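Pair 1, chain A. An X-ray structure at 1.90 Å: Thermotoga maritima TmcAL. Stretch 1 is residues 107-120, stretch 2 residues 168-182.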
# COMPACT_ATOMS: atom_id res chain seq x y z
N ASP A 107 -44.02 1.29 -0.53
CA ASP A 107 -44.91 0.34 -1.18
C ASP A 107 -44.30 -1.06 -1.16
O ASP A 107 -43.61 -1.44 -2.11
CB ASP A 107 -45.14 0.82 -2.63
CG ASP A 107 -46.24 0.07 -3.35
OD1 ASP A 107 -46.66 -1.01 -2.88
OD2 ASP A 107 -46.66 0.57 -4.42
N ILE A 108 -44.67 -1.87 -0.17
CA ILE A 108 -43.97 -3.14 0.03
C ILE A 108 -44.44 -4.15 -1.01
O ILE A 108 -43.67 -5.01 -1.45
CB ILE A 108 -44.21 -3.71 1.45
CG1 ILE A 108 -43.43 -5.01 1.65
CG2 ILE A 108 -45.71 -3.93 1.72
CD1 ILE A 108 -41.94 -4.81 1.75
N GLU A 109 -45.70 -4.03 -1.41
CA GLU A 109 -46.27 -4.95 -2.39
C GLU A 109 -45.59 -4.81 -3.74
O GLU A 109 -45.29 -5.81 -4.39
CB GLU A 109 -47.78 -4.72 -2.54
CG GLU A 109 -48.58 -5.11 -1.32
CD GLU A 109 -49.97 -5.59 -1.67
OE1 GLU A 109 -50.27 -5.72 -2.89
OE2 GLU A 109 -50.77 -5.82 -0.74
N PHE A 110 -45.32 -3.57 -4.15
CA PHE A 110 -44.58 -3.33 -5.39
C PHE A 110 -43.18 -3.95 -5.32
O PHE A 110 -42.75 -4.64 -6.25
CB PHE A 110 -44.49 -1.83 -5.70
CG PHE A 110 -43.48 -1.51 -6.78
CD1 PHE A 110 -43.76 -1.77 -8.11
CD2 PHE A 110 -42.24 -0.98 -6.46
CE1 PHE A 110 -42.82 -1.50 -9.11
CE2 PHE A 110 -41.30 -0.71 -7.44
CZ PHE A 110 -41.59 -0.97 -8.78
N LEU A 111 -42.49 -3.75 -4.20
CA LEU A 111 -41.11 -4.25 -4.08
C LEU A 111 -41.07 -5.78 -4.08
O LEU A 111 -40.17 -6.39 -4.66
CB LEU A 111 -40.46 -3.71 -2.82
CG LEU A 111 -40.43 -2.18 -2.72
CD1 LEU A 111 -39.71 -1.75 -1.44
CD2 LEU A 111 -39.74 -1.59 -3.95
N GLN A 112 -42.06 -6.39 -3.44
CA GLN A 112 -42.14 -7.84 -3.41
C GLN A 112 -42.43 -8.42 -4.80
O GLN A 112 -41.87 -9.46 -5.16
CB GLN A 112 -43.20 -8.31 -2.41
CG GLN A 112 -42.65 -8.42 -0.97
CD GLN A 112 -43.74 -8.50 0.08
OE1 GLN A 112 -44.93 -8.47 -0.24
NE2 GLN A 112 -43.33 -8.59 1.34
N ARG A 113 -43.30 -7.76 -5.56
CA ARG A 113 -43.58 -8.21 -6.93
C ARG A 113 -42.32 -8.18 -7.77
O ARG A 113 -42.04 -9.11 -8.53
CB ARG A 113 -44.66 -7.34 -7.59
CG ARG A 113 -46.03 -8.02 -7.69
CD ARG A 113 -46.99 -7.28 -8.65
NE ARG A 113 -47.13 -5.85 -8.35
CZ ARG A 113 -47.79 -5.36 -7.30
NH1 ARG A 113 -48.38 -6.17 -6.43
NH2 ARG A 113 -47.85 -4.04 -7.12
N VAL A 114 -41.55 -7.10 -7.64
CA VAL A 114 -40.32 -6.99 -8.42
C VAL A 114 -39.31 -8.04 -7.97
O VAL A 114 -38.70 -8.72 -8.80
CB VAL A 114 -39.68 -5.59 -8.32
CG1 VAL A 114 -38.29 -5.58 -8.96
CG2 VAL A 114 -40.57 -4.56 -8.99
N ALA A 115 -39.16 -8.22 -6.65
CA ALA A 115 -38.20 -9.21 -6.17
C ALA A 115 -38.54 -10.61 -6.68
O ALA A 115 -37.65 -11.39 -7.01
CB ALA A 115 -38.13 -9.21 -4.65
N ARG A 116 -39.84 -10.92 -6.75
CA ARG A 116 -40.29 -12.23 -7.22
C ARG A 116 -39.89 -12.49 -8.69
O ARG A 116 -39.41 -13.57 -9.05
CB ARG A 116 -41.81 -12.34 -7.05
CG ARG A 116 -42.46 -13.56 -7.67
CD ARG A 116 -42.00 -14.85 -7.00
NE ARG A 116 -42.35 -14.91 -5.58
CZ ARG A 116 -42.13 -15.98 -4.82
NH1 ARG A 116 -41.58 -17.07 -5.34
NH2 ARG A 116 -42.47 -15.97 -3.54
N ILE A 117 -40.07 -11.48 -9.54
CA ILE A 117 -39.66 -11.59 -10.94
C ILE A 117 -38.16 -11.83 -11.06
O ILE A 117 -37.73 -12.72 -11.79
CB ILE A 117 -40.05 -10.33 -11.74
CG1 ILE A 117 -41.57 -10.19 -11.76
CG2 ILE A 117 -39.54 -10.42 -13.18
CD1 ILE A 117 -42.06 -8.80 -12.18
N LEU A 118 -37.37 -11.06 -10.32
CA LEU A 118 -35.92 -11.22 -10.35
C LEU A 118 -35.48 -12.57 -9.78
O LEU A 118 -34.44 -13.11 -10.17
CB LEU A 118 -35.23 -10.09 -9.58
CG LEU A 118 -35.53 -8.66 -10.01
CD1 LEU A 118 -34.78 -7.68 -9.13
CD2 LEU A 118 -35.18 -8.44 -11.48
N TYR A 119 -36.25 -13.09 -8.85
CA TYR A 119 -35.98 -14.40 -8.27
C TYR A 119 -36.33 -15.52 -9.24
O TYR A 119 -35.53 -16.43 -9.48
CB TYR A 119 -36.76 -14.56 -6.96
CG TYR A 119 -36.68 -15.94 -6.34
CD1 TYR A 119 -35.45 -16.51 -6.01
CD2 TYR A 119 -37.83 -16.65 -6.05
CE1 TYR A 119 -35.38 -17.78 -5.44
CE2 TYR A 119 -37.77 -17.91 -5.48
CZ TYR A 119 -36.55 -18.47 -5.17
OH TYR A 119 -36.51 -19.72 -4.60
N GLU A 120 -37.52 -15.46 -9.83
CA GLU A 120 -37.95 -16.54 -10.70
C GLU A 120 -37.33 -16.47 -12.09
O GLU A 120 -37.20 -17.49 -12.77
CB GLU A 120 -39.47 -16.55 -10.80
CG GLU A 120 -40.09 -17.02 -9.50
CD GLU A 120 -41.59 -17.08 -9.58
OE1 GLU A 120 -42.14 -16.60 -10.60
OE2 GLU A 120 -42.21 -17.59 -8.63
N ASN A 168 -33.08 3.57 -1.90
CA ASN A 168 -33.51 2.74 -0.78
C ASN A 168 -34.50 1.65 -1.21
O ASN A 168 -34.47 0.55 -0.67
CB ASN A 168 -34.07 3.62 0.33
CG ASN A 168 -32.98 4.43 1.04
OD1 ASN A 168 -32.32 3.92 1.94
ND2 ASN A 168 -32.79 5.67 0.61
N ASP A 169 -35.33 1.95 -2.21
CA ASP A 169 -36.25 0.95 -2.74
C ASP A 169 -35.50 -0.12 -3.55
O ASP A 169 -35.86 -1.29 -3.49
CB ASP A 169 -37.36 1.63 -3.57
CG ASP A 169 -38.50 2.14 -2.68
OD1 ASP A 169 -38.49 1.78 -1.48
OD2 ASP A 169 -39.41 2.86 -3.16
N ILE A 170 -34.46 0.27 -4.28
CA ILE A 170 -33.58 -0.71 -4.92
C ILE A 170 -33.01 -1.70 -3.90
O ILE A 170 -33.07 -2.93 -4.09
CB ILE A 170 -32.39 -0.04 -5.61
CG1 ILE A 170 -32.88 0.93 -6.68
CG2 ILE A 170 -31.47 -1.10 -6.23
CD1 ILE A 170 -31.79 1.87 -7.18
N LEU A 171 -32.43 -1.17 -2.83
CA LEU A 171 -31.95 -1.99 -1.73
C LEU A 171 -33.04 -2.91 -1.21
O LEU A 171 -32.79 -4.09 -0.95
CB LEU A 171 -31.43 -1.11 -0.59
CG LEU A 171 -29.95 -0.76 -0.61
CD1 LEU A 171 -29.66 0.28 0.45
CD2 LEU A 171 -29.11 -2.01 -0.37
N GLY A 172 -34.23 -2.35 -1.02
CA GLY A 172 -35.37 -3.12 -0.55
C GLY A 172 -35.66 -4.35 -1.39
O GLY A 172 -35.88 -5.44 -0.87
N VAL A 173 -35.66 -4.16 -2.71
CA VAL A 173 -35.89 -5.27 -3.62
C VAL A 173 -34.78 -6.29 -3.45
O VAL A 173 -35.03 -7.50 -3.43
CB VAL A 173 -35.97 -4.77 -5.10
CG1 VAL A 173 -35.76 -5.91 -6.09
CG2 VAL A 173 -37.31 -4.09 -5.33
N GLU A 174 -33.55 -5.81 -3.30
CA GLU A 174 -32.42 -6.73 -3.15
C GLU A 174 -32.49 -7.50 -1.82
O GLU A 174 -32.10 -8.66 -1.79
CB GLU A 174 -31.09 -5.99 -3.26
CG GLU A 174 -30.85 -5.29 -4.62
CD GLU A 174 -30.50 -6.23 -5.76
OE1 GLU A 174 -30.61 -7.46 -5.59
OE2 GLU A 174 -30.12 -5.74 -6.84
N TYR A 175 -32.96 -6.87 -0.74
CA TYR A 175 -33.13 -7.62 0.53
C TYR A 175 -34.12 -8.77 0.33
O TYR A 175 -33.89 -9.90 0.79
CB TYR A 175 -33.66 -6.75 1.69
CG TYR A 175 -32.79 -5.60 2.13
CD1 TYR A 175 -31.42 -5.74 2.27
CD2 TYR A 175 -33.36 -4.35 2.41
CE1 TYR A 175 -30.63 -4.68 2.67
CE2 TYR A 175 -32.57 -3.26 2.82
CZ TYR A 175 -31.21 -3.44 2.94
OH TYR A 175 -30.42 -2.38 3.31
N ILE A 176 -35.24 -8.46 -0.30
CA ILE A 176 -36.30 -9.43 -0.47
C ILE A 176 -35.84 -10.53 -1.42
O ILE A 176 -36.07 -11.72 -1.18
CB ILE A 176 -37.59 -8.75 -1.00
CG1 ILE A 176 -38.13 -7.76 0.04
CG2 ILE A 176 -38.66 -9.79 -1.33
CD1 ILE A 176 -39.14 -6.76 -0.52
N HIS A 177 -35.19 -10.13 -2.51
CA HIS A 177 -34.66 -11.10 -3.46
C HIS A 177 -33.68 -12.04 -2.77
O HIS A 177 -33.76 -13.25 -2.96
CB HIS A 177 -33.97 -10.39 -4.62
CG HIS A 177 -33.45 -11.32 -5.67
ND1 HIS A 177 -32.48 -10.95 -6.57
CD2 HIS A 177 -33.76 -12.60 -5.96
CE1 HIS A 177 -32.21 -11.97 -7.38
NE2 HIS A 177 -32.98 -12.98 -7.03
N SER A 178 -32.79 -11.49 -1.95
CA SER A 178 -31.84 -12.30 -1.17
C SER A 178 -32.55 -13.30 -0.26
O SER A 178 -32.17 -14.47 -0.18
CB SER A 178 -30.94 -11.39 -0.33
OG SER A 178 -30.02 -10.71 -1.17
N ALA A 179 -33.59 -12.85 0.44
CA ALA A 179 -34.33 -13.75 1.31
C ALA A 179 -34.95 -14.88 0.50
O ALA A 179 -34.95 -16.02 0.94
CB ALA A 179 -35.41 -12.99 2.05
N LEU A 180 -35.49 -14.56 -0.68
CA LEU A 180 -36.05 -15.59 -1.56
C LEU A 180 -34.96 -16.58 -1.95
O LEU A 180 -35.15 -17.80 -1.86
CB LEU A 180 -36.69 -14.97 -2.81
CG LEU A 180 -38.00 -14.23 -2.56
CD1 LEU A 180 -38.53 -13.54 -3.84
CD2 LEU A 180 -39.03 -15.21 -2.02
N LYS A 181 -33.81 -16.06 -2.36
CA LYS A 181 -32.71 -16.94 -2.78
C LYS A 181 -32.29 -17.91 -1.69
O LYS A 181 -32.02 -19.08 -1.97
CB LYS A 181 -31.49 -16.14 -3.23
CG LYS A 181 -31.71 -15.34 -4.50
CD LYS A 181 -30.39 -15.11 -5.22
CE LYS A 181 -29.27 -14.81 -4.24
NZ LYS A 181 -28.05 -14.30 -4.93
N ILE A 182 -32.19 -17.44 -0.45
CA ILE A 182 -31.73 -18.34 0.60
C ILE A 182 -32.86 -19.06 1.30
O ILE A 182 -32.63 -19.81 2.24
CB ILE A 182 -30.86 -17.59 1.65
CG1 ILE A 182 -31.68 -16.59 2.48
CG2 ILE A 182 -29.68 -16.90 0.96
CD1 ILE A 182 -30.86 -15.96 3.64

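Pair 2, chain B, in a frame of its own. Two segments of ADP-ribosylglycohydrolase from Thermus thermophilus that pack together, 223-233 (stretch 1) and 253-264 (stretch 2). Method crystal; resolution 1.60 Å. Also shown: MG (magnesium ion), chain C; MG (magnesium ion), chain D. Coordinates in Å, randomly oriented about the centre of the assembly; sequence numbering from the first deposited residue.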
# COMPACT_ATOMS: atom_id res chain seq x y z
N GLY B 223 -3.09 9.86 8.12
CA GLY B 223 -4.23 10.32 7.34
C GLY B 223 -4.51 9.45 6.13
O GLY B 223 -5.67 9.25 5.75
N THR B 224 -3.45 8.93 5.51
CA THR B 224 -3.61 8.08 4.35
C THR B 224 -4.28 6.78 4.79
O THR B 224 -5.20 6.28 4.14
CB THR B 224 -2.26 7.76 3.71
OG1 THR B 224 -1.60 8.98 3.36
CG2 THR B 224 -2.44 6.91 2.46
N LEU B 225 -3.80 6.24 5.90
CA LEU B 225 -4.37 5.01 6.44
C LEU B 225 -5.84 5.23 6.76
O LEU B 225 -6.70 4.41 6.42
CB LEU B 225 -3.61 4.58 7.70
CG LEU B 225 -4.11 3.31 8.39
CD1 LEU B 225 -4.03 2.13 7.42
CD2 LEU B 225 -3.26 3.04 9.63
N ALA B 226 -6.14 6.36 7.41
CA ALA B 226 -7.52 6.67 7.78
C ALA B 226 -8.44 6.80 6.57
O ALA B 226 -9.60 6.40 6.62
CB ALA B 226 -7.56 7.96 8.61
N ALA B 227 -7.92 7.37 5.48
CA ALA B 227 -8.72 7.55 4.27
C ALA B 227 -9.02 6.20 3.63
O ALA B 227 -10.13 5.96 3.13
CB ALA B 227 -7.98 8.44 3.28
N ALA B 228 -8.03 5.31 3.65
CA ALA B 228 -8.21 3.98 3.07
C ALA B 228 -9.21 3.19 3.91
O ALA B 228 -10.07 2.49 3.38
CB ALA B 228 -6.87 3.25 3.02
N LEU B 229 -9.11 3.32 5.23
CA LEU B 229 -10.02 2.61 6.13
C LEU B 229 -11.45 3.13 5.96
O LEU B 229 -12.41 2.36 6.03
CB LEU B 229 -9.57 2.76 7.58
CG LEU B 229 -8.35 1.93 7.97
CD1 LEU B 229 -7.90 2.28 9.38
CD2 LEU B 229 -8.69 0.44 7.87
N TRP B 230 -11.60 4.43 5.74
CA TRP B 230 -12.92 5.01 5.54
C TRP B 230 -13.55 4.44 4.27
O TRP B 230 -14.71 4.02 4.26
CB TRP B 230 -12.81 6.53 5.41
CG TRP B 230 -14.03 7.17 4.84
CD1 TRP B 230 -15.20 7.43 5.48
CD2 TRP B 230 -14.20 7.61 3.49
NE1 TRP B 230 -16.10 8.00 4.61
CE2 TRP B 230 -15.52 8.12 3.38
CE3 TRP B 230 -13.38 7.62 2.35
CZ2 TRP B 230 -16.03 8.64 2.18
CZ3 TRP B 230 -13.89 8.13 1.16
CH2 TRP B 230 -15.20 8.63 1.09
N ALA B 231 -12.78 4.42 3.18
CA ALA B 231 -13.28 3.91 1.91
C ALA B 231 -13.64 2.44 2.02
O ALA B 231 -14.61 1.97 1.42
CB ALA B 231 -12.22 4.12 0.82
N PHE B 232 -12.84 1.70 2.80
CA PHE B 232 -13.09 0.28 2.99
C PHE B 232 -14.37 0.09 3.80
O PHE B 232 -15.19 -0.78 3.49
CB PHE B 232 -11.89 -0.35 3.71
CG PHE B 232 -12.03 -1.83 3.96
CD1 PHE B 232 -12.26 -2.71 2.90
CD2 PHE B 232 -11.89 -2.35 5.24
CE1 PHE B 232 -12.35 -4.09 3.13
CE2 PHE B 232 -11.98 -3.72 5.48
CZ PHE B 232 -12.21 -4.60 4.42
N ALA B 233 -14.55 0.92 4.82
CA ALA B 233 -15.74 0.82 5.67
C ALA B 233 -17.03 1.15 4.92
O ALA B 233 -18.05 0.48 5.10
CB ALA B 233 -15.59 1.74 6.87
N ASP B 253 -3.33 8.60 -5.66
CA ASP B 253 -2.64 7.39 -6.11
C ASP B 253 -2.27 6.53 -4.91
O ASP B 253 -2.42 5.31 -4.94
CB ASP B 253 -1.38 7.74 -6.91
CG ASP B 253 -0.40 8.60 -6.13
OD1 ASP B 253 0.82 8.40 -6.30
OD2 ASP B 253 -0.83 9.49 -5.37
N THR B 254 -1.81 7.16 -3.84
CA THR B 254 -1.39 6.43 -2.66
C THR B 254 -2.56 5.99 -1.78
O THR B 254 -2.53 4.90 -1.21
CB THR B 254 -0.39 7.25 -1.85
OG1 THR B 254 0.68 7.65 -2.71
CG2 THR B 254 0.17 6.43 -0.70
N VAL B 255 -3.59 6.82 -1.66
CA VAL B 255 -4.75 6.43 -0.88
C VAL B 255 -5.37 5.26 -1.64
O VAL B 255 -5.80 4.27 -1.05
CB VAL B 255 -5.78 7.58 -0.75
CG1 VAL B 255 -7.08 7.05 -0.15
CG2 VAL B 255 -5.21 8.66 0.15
N GLY B 256 -5.41 5.37 -2.96
CA GLY B 256 -5.95 4.30 -3.77
C GLY B 256 -5.14 3.02 -3.63
O GLY B 256 -5.70 1.92 -3.56
N ALA B 257 -3.82 3.15 -3.58
CA ALA B 257 -2.95 1.98 -3.45
C ALA B 257 -3.10 1.30 -2.10
O ALA B 257 -3.07 0.07 -2.01
CB ALA B 257 -1.49 2.38 -3.66
N VAL B 258 -3.27 2.08 -1.03
CA VAL B 258 -3.43 1.49 0.30
C VAL B 258 -4.79 0.80 0.37
O VAL B 258 -4.89 -0.33 0.85
CB VAL B 258 -3.29 2.56 1.40
CG1 VAL B 258 -3.58 1.96 2.78
CG2 VAL B 258 -1.86 3.11 1.37
N TYR B 259 -5.83 1.47 -0.11
CA TYR B 259 -7.16 0.87 -0.12
C TYR B 259 -7.12 -0.41 -0.95
O TYR B 259 -7.69 -1.43 -0.57
CB TYR B 259 -8.19 1.83 -0.75
CG TYR B 259 -9.50 1.15 -1.06
CD1 TYR B 259 -10.50 1.03 -0.09
CD2 TYR B 259 -9.72 0.54 -2.30
CE1 TYR B 259 -11.67 0.32 -0.34
CE2 TYR B 259 -10.88 -0.17 -2.56
CZ TYR B 259 -11.85 -0.27 -1.58
OH TYR B 259 -12.99 -1.02 -1.81
N GLY B 260 -6.44 -0.34 -2.09
CA GLY B 260 -6.34 -1.48 -2.98
C GLY B 260 -5.75 -2.72 -2.34
O GLY B 260 -6.21 -3.84 -2.60
N GLN B 261 -4.72 -2.53 -1.52
CA GLN B 261 -4.08 -3.64 -0.83
C GLN B 261 -5.03 -4.30 0.16
O GLN B 261 -5.17 -5.52 0.17
CB GLN B 261 -2.85 -3.16 -0.07
CG GLN B 261 -1.72 -2.69 -0.95
CD GLN B 261 -0.63 -2.03 -0.15
OE1 GLN B 261 0.09 -2.69 0.60
NE2 GLN B 261 -0.51 -0.72 -0.29
N LEU B 262 -5.68 -3.49 0.98
CA LEU B 262 -6.59 -4.00 1.99
C LEU B 262 -7.84 -4.62 1.38
O LEU B 262 -8.20 -5.74 1.71
CB LEU B 262 -6.99 -2.89 2.97
CG LEU B 262 -8.00 -3.25 4.07
CD1 LEU B 262 -7.49 -4.42 4.91
CD2 LEU B 262 -8.24 -2.03 4.94
N ALA B 263 -8.48 -3.88 0.48
CA ALA B 263 -9.69 -4.36 -0.17
C ALA B 263 -9.38 -5.54 -1.10
O ALA B 263 -10.21 -6.43 -1.29
CB ALA B 263 -10.35 -3.23 -0.95
N GLY B 264 -8.18 -5.55 -1.68
CA GLY B 264 -7.80 -6.64 -2.56
C GLY B 264 -7.67 -7.94 -1.77
O GLY B 264 -8.10 -9.01 -2.22
MG MG C . 1.26 9.56 -3.96
MG MG D . 2.64 7.66 -6.59
O HOH W 1 -14.78 -1.53 0.31

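The sharpest difference between the two pairs lies at one matched position at the closest approach of the two backbones, where pair 1 has a histidine, H177(A), and pair 2 a tyrosine, Y259(B). Both side chains adopt the t rotamer and both ends reach nearer the partner helix than the CA-to-CB direction alone suggests, yet the rings meet different surroundings. In pair 1 L118(A) lies over a face of the imidazole, its CB 4.2 Å from the centroid of the H177(A) ring. The matching residue in pair 2 is the smaller A231(B), whose CB stands 3.7 Å from CD1 of Y259(B), while the backbone of F232(B) meets the phenol ring at its edge. The longer phenol also carries its hydroxyl to a water, which donates to Y259(B) OH at 2.8 Å and lies 3.3 Å from F232(B) O, so that it sits between two helices that share no direct hydrogen bond.

Around this difference the backbones are nearly identical. Two helices cross at -52° in pair 1 and -53° in pair 2, each with axes 8.5 Å apart at closest approach, and the central residues superpose to 0.3 Å. An alanine sits at the close crossing in both: A115(A) matches A228(B), and each points toward the other helix. The CB of A115(A) comes within 3.4 Å of I176(A) CG2, and the CB of A228(B) within 3.5 Å of V258(B) CG1. Isoleucine and valine thus occupy the same place, but I176(A) extends further along the groove, its CD1 lying 4.0 Å from L111(A) CB and 3.9 Å from Q112(A) CG, whereas L225(B), which matches Q112(A), makes no contact with V258(B).

The neighbouring valines, V173(A) and V255(B), also match. V173(A) is a knob among L111(A), V114(A), A115(A) and L118(A); V255(B) meets smaller residues, with its CG1 3.8 Å from A227(B) CB. Where L111(A) reaches over G172(A), which has no side chain, pair 2 places a threonine on each helix, and T224(B) CG2 lies 4.1 Å from T254(B) CG2.

At the other end an aromatic ring covers a leucine in both. L180(A) CB sits 3.7 Å from the centroid of the Y119(A) ring, and L262(B) CG sits 4.1 Å from that of F232(B), each over a face. The general lesson is that a small residue sits at the crossing in both, while flanking side chains can trade bulk across the interface: L118(A) and H177(A) against A231(B) and Y259(B), L111(A) and G172(A) against T224(B) and T254(B), without a direct hydrogen bond across either.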